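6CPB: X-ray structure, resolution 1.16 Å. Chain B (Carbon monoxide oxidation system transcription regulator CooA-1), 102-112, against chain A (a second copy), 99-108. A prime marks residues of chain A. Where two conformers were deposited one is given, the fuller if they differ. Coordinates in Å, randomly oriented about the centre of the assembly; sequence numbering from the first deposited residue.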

# COMPACT_ATOMS: atom_id res chain seq x y z
N ILE B 102 10.65 6.34 -11.83
CA ILE B 102 9.76 5.96 -12.92
C ILE B 102 8.38 6.59 -12.75
O ILE B 102 7.79 7.08 -13.72
CB ILE B 102 9.65 4.42 -12.99
CG1 ILE B 102 10.93 3.84 -13.58
CG2 ILE B 102 8.42 3.96 -13.78
CD1 ILE B 102 11.13 2.37 -13.32
N VAL B 103 7.84 6.55 -11.53
CA VAL B 103 6.47 6.99 -11.27
C VAL B 103 6.27 8.44 -11.65
O VAL B 103 5.21 8.80 -12.17
CB VAL B 103 6.14 6.76 -9.78
CG1 VAL B 103 4.91 7.57 -9.36
CG2 VAL B 103 5.92 5.28 -9.54
N VAL B 104 7.25 9.30 -11.37
CA VAL B 104 7.02 10.71 -11.61
C VAL B 104 6.90 10.97 -13.10
O VAL B 104 6.38 12.01 -13.51
CB VAL B 104 8.04 11.63 -10.90
CG1 VAL B 104 7.94 11.50 -9.39
CG2 VAL B 104 9.46 11.38 -11.39
N GLU B 105 7.38 10.04 -13.94
CA GLU B 105 7.22 10.09 -15.39
C GLU B 105 6.07 9.25 -15.93
O GLU B 105 5.47 9.60 -16.96
CB GLU B 105 8.52 9.64 -16.06
CG GLU B 105 9.68 10.55 -15.76
CD GLU B 105 9.38 11.93 -16.25
OE1 GLU B 105 9.28 12.86 -15.42
OE2 GLU B 105 9.19 12.08 -17.47
N PHE B 106 5.76 8.14 -15.27
CA PHE B 106 4.73 7.19 -15.70
C PHE B 106 3.85 6.85 -14.51
O PHE B 106 4.01 5.79 -13.87
CB PHE B 106 5.37 5.91 -16.28
CG PHE B 106 6.18 6.16 -17.52
CD1 PHE B 106 5.57 6.19 -18.76
CD2 PHE B 106 7.54 6.39 -17.45
CE1 PHE B 106 6.30 6.44 -19.91
CE2 PHE B 106 8.28 6.63 -18.59
CZ PHE B 106 7.65 6.67 -19.82
N PRO B 107 2.90 7.73 -14.16
CA PRO B 107 2.09 7.52 -12.96
C PRO B 107 1.27 6.24 -12.96
O PRO B 107 0.84 5.81 -11.89
CB PRO B 107 1.18 8.75 -12.91
CG PRO B 107 1.79 9.74 -13.83
CD PRO B 107 2.68 9.05 -14.78
N ALA B 108 1.03 5.62 -14.12
CA ALA B 108 0.30 4.36 -14.11
C ALA B 108 0.98 3.34 -13.21
O ALA B 108 0.30 2.48 -12.62
CB ALA B 108 0.20 3.80 -15.53
N PHE B 109 2.30 3.39 -13.08
CA PHE B 109 2.98 2.43 -12.22
C PHE B 109 2.55 2.58 -10.76
O PHE B 109 2.40 1.58 -10.06
CB PHE B 109 4.50 2.57 -12.35
CG PHE B 109 5.03 1.96 -13.61
CD1 PHE B 109 5.06 2.68 -14.79
CD2 PHE B 109 5.50 0.65 -13.63
CE1 PHE B 109 5.53 2.12 -15.96
CE2 PHE B 109 5.98 0.10 -14.79
CZ PHE B 109 6.00 0.83 -15.96
N SER B 110 2.39 3.81 -10.27
CA SER B 110 1.97 3.97 -8.89
C SER B 110 0.47 3.76 -8.73
O SER B 110 0.04 3.28 -7.68
CB SER B 110 2.39 5.34 -8.36
OG SER B 110 1.76 6.37 -9.07
N LEU B 111 -0.34 4.12 -9.73
CA LEU B 111 -1.77 3.83 -9.64
C LEU B 111 -2.00 2.33 -9.49
O LEU B 111 -2.81 1.90 -8.67
CB LEU B 111 -2.50 4.42 -10.84
CG LEU B 111 -2.57 5.96 -10.88
CD1 LEU B 111 -2.86 6.49 -12.29
CD2 LEU B 111 -3.61 6.48 -9.90
N ASN B 112 -1.27 1.53 -10.26
CA ASN B 112 -1.41 0.09 -10.12
C ASN B 112 -0.89 -0.39 -8.76
O ASN B 112 -1.53 -1.22 -8.11
CB ASN B 112 -0.70 -0.61 -11.27
CG ASN B 112 -1.46 -0.49 -12.58
OD1 ASN B 112 -2.25 0.44 -12.80
ND2 ASN B 112 -1.22 -1.43 -13.45
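Chain A 99-108: FQNIVVEFPA

Chain A enters as a helix that began earlier in the chain. It runs roughly antiparallel to chain B helix 108-112, with 147° between their directions and 10.1 Å between the axes at closest approach. Phe99′ makes no contact, but its O accepts the backbone hydrogen bond from Val103′ N at 2.9 Å. Gln100′ lies opposite Leu111, and its CG is 4.1 Å from Leu111 CD2. Asn101′ points away, and Ile102′ is out of reach. Val103′ points toward chain B. Val103′ CG1 lies 3.8 Å from Leu111 CD2, 4.1 Å from Pro107 CB and 4.3 Å from Ser110 OG. Val103′ O is 3.6 Å from Pro107 CB. Val104′ pairs with Pro107, CA to CA 5.7 Å. Val104′ O is 3.6 Å from Pro107 CG, and Val104′ CG2 is 4.3 Å from Leu111 CD1. Glu105′ and Phe106′ point away. Phe106′ has an extended backbone, phi/psi -131/75, and its N donates a backbone hydrogen bond to Ile102′ O at 2.7 Å. Pro107′ points toward chain B. Pro107′ CB meets Pro107 CB at 4.0 Å and Val103 O at 3.7 Å, and Pro107′ CG lies 3.6 Å from Val104 O. The proline and valine contacts recur in both directions. Ala108′ points away. No hydrogen bond crosses: proline carbons face the valine carbonyl oxygens, and packing is mainly apolar.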

# COMPACT_ATOMS: atom_id res chain seq x y z
N PHE A 99 -8.93 12.15 -7.24
CA PHE A 99 -7.54 11.92 -6.86
C PHE A 99 -6.77 11.19 -7.95
O PHE A 99 -5.63 11.54 -8.25
CB PHE A 99 -7.46 11.14 -5.55
CG PHE A 99 -6.06 10.94 -5.11
CD1 PHE A 99 -5.32 12.02 -4.65
CD2 PHE A 99 -5.45 9.71 -5.23
CE1 PHE A 99 -4.01 11.86 -4.27
CE2 PHE A 99 -4.12 9.54 -4.83
CZ PHE A 99 -3.41 10.61 -4.35
N GLN A 100 -7.36 10.14 -8.53
CA GLN A 100 -6.67 9.41 -9.58
C GLN A 100 -6.37 10.30 -10.78
O GLN A 100 -5.30 10.21 -11.39
CB GLN A 100 -7.48 8.17 -9.95
CG GLN A 100 -7.48 7.13 -8.81
CD GLN A 100 -8.51 6.03 -8.98
OE1 GLN A 100 -9.50 6.19 -9.69
NE2 GLN A 100 -8.27 4.91 -8.32
N ASN A 101 -7.30 11.20 -11.12
CA ASN A 101 -7.03 12.16 -12.18
C ASN A 101 -5.91 13.13 -11.80
O ASN A 101 -5.05 13.45 -12.63
CB ASN A 101 -8.31 12.93 -12.52
CG ASN A 101 -9.30 12.09 -13.30
OD1 ASN A 101 -8.91 11.23 -14.09
ND2 ASN A 101 -10.58 12.35 -13.10
N ILE A 102 -5.91 13.60 -10.56
CA ILE A 102 -4.82 14.46 -10.07
C ILE A 102 -3.47 13.77 -10.21
O ILE A 102 -2.49 14.39 -10.65
CB ILE A 102 -5.10 14.87 -8.61
CG1 ILE A 102 -6.23 15.90 -8.56
CG2 ILE A 102 -3.83 15.40 -7.94
CD1 ILE A 102 -6.78 16.12 -7.17
N VAL A 103 -3.39 12.48 -9.86
CA VAL A 103 -2.12 11.76 -9.88
C VAL A 103 -1.52 11.72 -11.27
O VAL A 103 -0.29 11.71 -11.42
CB VAL A 103 -2.33 10.35 -9.30
CG1 VAL A 103 -1.17 9.41 -9.63
CG2 VAL A 103 -2.50 10.41 -7.79
N VAL A 104 -2.35 11.64 -12.31
CA VAL A 104 -1.82 11.60 -13.67
C VAL A 104 -0.97 12.83 -13.95
O VAL A 104 0.06 12.75 -14.62
CB VAL A 104 -2.97 11.44 -14.69
CG1 VAL A 104 -2.46 11.58 -16.12
CG2 VAL A 104 -3.65 10.07 -14.49
N GLU A 105 -1.40 13.99 -13.45
CA GLU A 105 -0.67 15.23 -13.63
C GLU A 105 0.38 15.44 -12.54
O GLU A 105 1.47 15.97 -12.81
CB GLU A 105 -1.66 16.40 -13.62
CG GLU A 105 -1.05 17.78 -13.84
CD GLU A 105 -0.46 17.95 -15.23
OE1 GLU A 105 -0.72 17.10 -16.11
OE2 GLU A 105 0.26 18.95 -15.43
N PHE A 106 0.07 15.03 -11.31
CA PHE A 106 0.88 15.34 -10.13
C PHE A 106 1.13 14.04 -9.36
O PHE A 106 0.54 13.81 -8.29
CB PHE A 106 0.14 16.34 -9.23
CG PHE A 106 -0.11 17.67 -9.87
CD1 PHE A 106 0.91 18.59 -9.98
CD2 PHE A 106 -1.37 17.99 -10.35
CE1 PHE A 106 0.68 19.83 -10.58
CE2 PHE A 106 -1.61 19.22 -10.93
CZ PHE A 106 -0.58 20.13 -11.04
N PRO A 107 2.03 13.19 -9.85
CA PRO A 107 2.21 11.87 -9.23
C PRO A 107 2.86 11.89 -7.85
O PRO A 107 2.85 10.85 -7.18
CB PRO A 107 3.07 11.11 -10.25
CG PRO A 107 3.62 12.12 -11.13
CD PRO A 107 2.72 13.29 -11.14
N ALA A 108 3.42 13.01 -7.39
CA ALA A 108 4.01 13.03 -6.06
C ALA A 108 3.05 12.52 -4.99
O ALA A 108 3.46 11.81 -4.06
CB ALA A 108 4.47 14.44 -5.72